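Local atomic coordinates of ABC transporter, solute-binding protein (Staphylococcus aureus, PDB entry 6LKK), a protein that binds glucose 6-phosphate as an extracellular solute-binding lipoprotein and appears to relay its presence to a two-component signalling system. Residues Q142-I147 / S155-F160. Sequence-based numbering, arbitrary orientation.
Sequences QHMRAI and SDVHQF
M144 and I147, one helical turn apart, meet V157 and F160 on the next helix of the chain, a worked example of how two consecutive helices meeting obliquely pack through side chains spaced three residues apart. M144 comes first. Its chain, bent by the turns about CB-CG (chi2 -47°) and CG-SD (chi3 94°), folds over toward the second helix; SD lies 3.9 Å from V157 CG1 while CE, one atom on, reaches F160 CE2 at 3.9 Å, approaching the ring obliquely. V157 CG2 also packs against M144 O in van der Waals contact. I147 then divides its two branches between neighbours. CD1, at the end of the extended CG1 branch, sits over one face of the F160 ring, displaced toward the rim near CG, in a CH-pi contact 4.1 Å from the ring centroid. CG2 diverges from it, resting against the backbone at D156 O (3.5 Å) and beside V157 CG2. Beyond this apolar patch the link turns polar: a water bridges I147 O (2.9 Å) and D156 OD2 (2.7 Å), and the same carboxylate oxygen is hydrogen-bonded to H151 ND1.

The axes of the two segments approach to 9.2 Å, with 125° between their N-to-C directions; a short turn joins helices 138-151 and 154-161. The M144 side chain is about 11 Å from the bound glucose 6-phosphate. Y131 of strand 129-132 meets the F160 ring edge-to-face. M144 and F160 touch L186 of strand 184-188, while M144 and V157 pack on I293, placing the pair between that strand and helix 286-293.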
ATOM      1  N   GLN A 142      -6.277  -5.045   3.258  1.00 15.83           N
ATOM      2  CA  GLN A 142      -5.617  -6.080   2.468  1.00 18.64           C
ATOM      3  C   GLN A 142      -5.199  -7.259   3.339  1.00 14.65           C
ATOM      4  O   GLN A 142      -5.294  -8.418   2.913  1.00 17.98           O
ATOM      5  CB  GLN A 142      -4.412  -5.488   1.737  1.00 17.76           C
ATOM      6  CG  GLN A 142      -4.787  -4.548   0.596  1.00 21.15           C
ATOM      7  CD  GLN A 142      -5.467  -5.261  -0.559  1.00 20.37           C
ATOM      8  OE1 GLN A 142      -6.688  -5.399  -0.583  1.00 25.88           O
ATOM      9  NE2 GLN A 142      -4.678  -5.717  -1.526  1.00 20.81           N
ATOM     10  N   HIS A 143      -4.742  -6.990   4.563  1.00 16.52           N
ATOM     11  CA  HIS A 143      -4.390  -8.074   5.473  1.00 15.86           C
ATOM     12  C   HIS A 143      -5.611  -8.904   5.848  1.00 17.98           C
ATOM     13  O   HIS A 143      -5.528 -10.134   5.937  1.00 16.62           O
ATOM     14  CB  HIS A 143      -3.725  -7.516   6.727  1.00 16.89           C
ATOM     15  CG  HIS A 143      -2.251  -7.304   6.588  1.00 16.76           C
ATOM     16  ND1 HIS A 143      -1.346  -8.342   6.614  1.00 17.02           N
ATOM     17  CD2 HIS A 143      -1.523  -6.174   6.431  1.00 16.99           C
ATOM     18  CE1 HIS A 143      -0.123  -7.862   6.480  1.00 16.06           C
ATOM     19  NE2 HIS A 143      -0.203  -6.549   6.369  1.00 14.21           N
ATOM     20  N   MET A 144      -6.751  -8.252   6.093  1.00 19.41           N
ATOM     21  CA  MET A 144      -7.953  -9.007   6.430  1.00 19.18           C
ATOM     22  C   MET A 144      -8.387  -9.877   5.257  1.00 16.67           C
ATOM     23  O   MET A 144      -8.844 -11.010   5.452  1.00 18.50           O
ATOM     24  CB  MET A 144      -9.083  -8.065   6.849  1.00 18.84           C
ATOM     25  CG  MET A 144      -8.868  -7.324   8.172  1.00 20.25           C
ATOM     26  SD  MET A 144      -8.292  -8.335   9.555  1.00 21.47           S
ATOM     27  CE  MET A 144      -6.518  -8.107   9.434  1.00 21.60           C
ATOM     28  N   ARG A 145      -8.248  -9.368   4.030  1.00 17.46           N
ATOM     29  CA  ARG A 145      -8.498 -10.197   2.855  1.00 18.43           C
ATOM     30  C   ARG A 145      -7.522 -11.368   2.792  1.00 20.49           C
ATOM     31  O   ARG A 145      -7.908 -12.488   2.437  1.00 18.14           O
ATOM     32  CB  ARG A 145      -8.404  -9.360   1.578  1.00 19.96           C
ATOM     33  CG  ARG A 145      -9.561  -8.395   1.368  1.00 21.63           C
ATOM     34  CD  ARG A 145      -9.971  -8.332  -0.097  1.00 33.28           C
ATOM     35  NE  ARG A 145     -10.637  -9.560  -0.524  1.00 45.40           N
ATOM     36  CZ  ARG A 145     -11.113  -9.772  -1.748  1.00 56.06           C
ATOM     37  NH1 ARG A 145     -11.002  -8.839  -2.684  1.00 63.65           N
ATOM     38  NH2 ARG A 145     -11.701 -10.924  -2.038  1.00 56.21           N
ATOM     39  N   ALA A 146      -6.253 -11.132   3.134  1.00 20.88           N
ATOM     40  CA  ALA A 146      -5.273 -12.214   3.118  1.00 18.61           C
ATOM     41  C   ALA A 146      -5.647 -13.310   4.107  1.00 16.62           C
ATOM     42  O   ALA A 146      -5.546 -14.502   3.796  1.00 20.80           O
ATOM     43  CB  ALA A 146      -3.880 -11.670   3.431  1.00 19.44           C
ATOM     44  N   ILE A 147      -6.087 -12.923   5.305  1.00 17.33           N
ATOM     45  CA  ILE A 147      -6.481 -13.906   6.308  1.00 18.10           C
ATOM     46  C   ILE A 147      -7.737 -14.645   5.864  1.00 19.56           C
ATOM     47  O   ILE A 147      -7.838 -15.870   6.011  1.00 20.14           O
ATOM     48  CB  ILE A 147      -6.668 -13.211   7.669  1.00 17.96           C
ATOM     49  CG1 ILE A 147      -5.316 -12.691   8.170  1.00 18.23           C
ATOM     50  CG2 ILE A 147      -7.293 -14.158   8.695  1.00 19.02           C
ATOM     51  CD1 ILE A 147      -5.395 -11.837   9.409  1.00 19.72           C
ATOM     52  N   SER A 155     -14.389 -16.778  10.312  1.00 25.18           N
ATOM     53  CA  SER A 155     -13.928 -17.121  11.653  1.00 24.73           C
ATOM     54  C   SER A 155     -12.423 -16.924  11.792  1.00 24.50           C
ATOM     55  O   SER A 155     -11.944 -16.570  12.875  1.00 25.93           O
ATOM     56  CB  SER A 155     -14.319 -18.561  11.992  1.00 27.33           C
ATOM     57  OG  SER A 155     -13.838 -19.468  11.017  1.00 32.10           O
ATOM     58  N   ASP A 156     -11.662 -17.133  10.712  1.00 26.06           N
ATOM     59  CA  ASP A 156     -10.223 -16.890  10.766  1.00 22.20           C
ATOM     60  C   ASP A 156      -9.924 -15.409  10.953  1.00 21.57           C
ATOM     61  O   ASP A 156      -8.979 -15.045  11.663  1.00 20.24           O
ATOM     62  CB  ASP A 156      -9.544 -17.409   9.498  1.00 21.26           C
ATOM     63  CG  ASP A 156      -9.457 -18.922   9.455  1.00 26.74           C
ATOM     64  OD1 ASP A 156      -9.394 -19.552  10.533  1.00 30.74           O
ATOM     65  OD2 ASP A 156      -9.443 -19.483   8.338  1.00 28.27           O
ATOM     66  N   VAL A 157     -10.706 -14.538  10.313  1.00 20.78           N
ATOM     67  CA  VAL A 157     -10.523 -13.101  10.495  1.00 19.94           C
ATOM     68  C   VAL A 157     -10.831 -12.714  11.933  1.00 20.52           C
ATOM     69  O   VAL A 157     -10.061 -11.998  12.583  1.00 20.42           O
ATOM     70  CB  VAL A 157     -11.399 -12.318   9.501  1.00 20.85           C
ATOM     71  CG1 VAL A 157     -11.277 -10.819   9.735  1.00 21.01           C
ATOM     72  CG2 VAL A 157     -11.015 -12.661   8.066  1.00 20.29           C
ATOM     73  N   HIS A 158     -11.964 -13.188  12.455  1.00 23.85           N
ATOM     74  CA  HIS A 158     -12.359 -12.832  13.813  1.00 23.29           C
ATOM     75  C   HIS A 158     -11.370 -13.371  14.837  1.00 20.14           C
ATOM     76  O   HIS A 158     -11.083 -12.705  15.840  1.00 23.59           O
ATOM     77  CB  HIS A 158     -13.767 -13.352  14.100  1.00 25.57           C
ATOM     78  CG  HIS A 158     -14.842 -12.630  13.350  1.00 26.14           C
ATOM     79  ND1 HIS A 158     -16.134 -13.101  13.262  1.00 30.10           N
ATOM     80  CD2 HIS A 158     -14.818 -11.466  12.659  1.00 29.25           C
ATOM     81  CE1 HIS A 158     -16.859 -12.262  12.545  1.00 35.73           C
ATOM     82  NE2 HIS A 158     -16.085 -11.260  12.167  1.00 33.39           N
ATOM     83  N   GLN A 159     -10.843 -14.577  14.611  1.00 23.70           N
ATOM     84  CA  GLN A 159      -9.875 -15.130  15.552  1.00 24.73           C
ATOM     85  C   GLN A 159      -8.641 -14.244  15.646  1.00 22.33           C
ATOM     86  O   GLN A 159      -8.131 -13.993  16.744  1.00 26.50           O
ATOM     87  CB  GLN A 159      -9.482 -16.552  15.151  1.00 24.13           C
ATOM     88  CG  GLN A 159      -8.642 -17.255  16.212  1.00 31.40           C
ATOM     89  CD  GLN A 159      -8.249 -18.670  15.832  1.00 30.48           C
ATOM     90  OE1 GLN A 159      -8.595 -19.161  14.757  1.00 29.69           O
ATOM     91  NE2 GLN A 159      -7.517 -19.335  16.719  1.00 32.14           N
ATOM     92  N   PHE A 160      -8.150 -13.748  14.507  1.00 22.40           N
ATOM     93  CA  PHE A 160      -7.010 -12.839  14.543  1.00 23.14           C
ATOM     94  C   PHE A 160      -7.369 -11.542  15.256  1.00 20.92           C
ATOM     95  O   PHE A 160      -6.624 -11.065  16.121  1.00 21.40           O
ATOM     96  CB  PHE A 160      -6.508 -12.535  13.131  1.00 19.92           C
ATOM     97  CG  PHE A 160      -5.503 -11.425  13.101  1.00 18.79           C
ATOM     98  CD1 PHE A 160      -4.172 -11.675  13.378  1.00 23.17           C
ATOM     99  CD2 PHE A 160      -5.899 -10.120  12.852  1.00 19.74           C
ATOM    100  CE1 PHE A 160      -3.249 -10.650  13.382  1.00 22.79           C
ATOM    101  CE2 PHE A 160      -4.978  -9.092  12.856  1.00 24.62           C
ATOM    102  CZ  PHE A 160      -3.653  -9.359  13.123  1.00 22.84           C
TER
HETATM  103  O   HOH W   1      -9.605 -18.180   5.940  1.00 23.81           O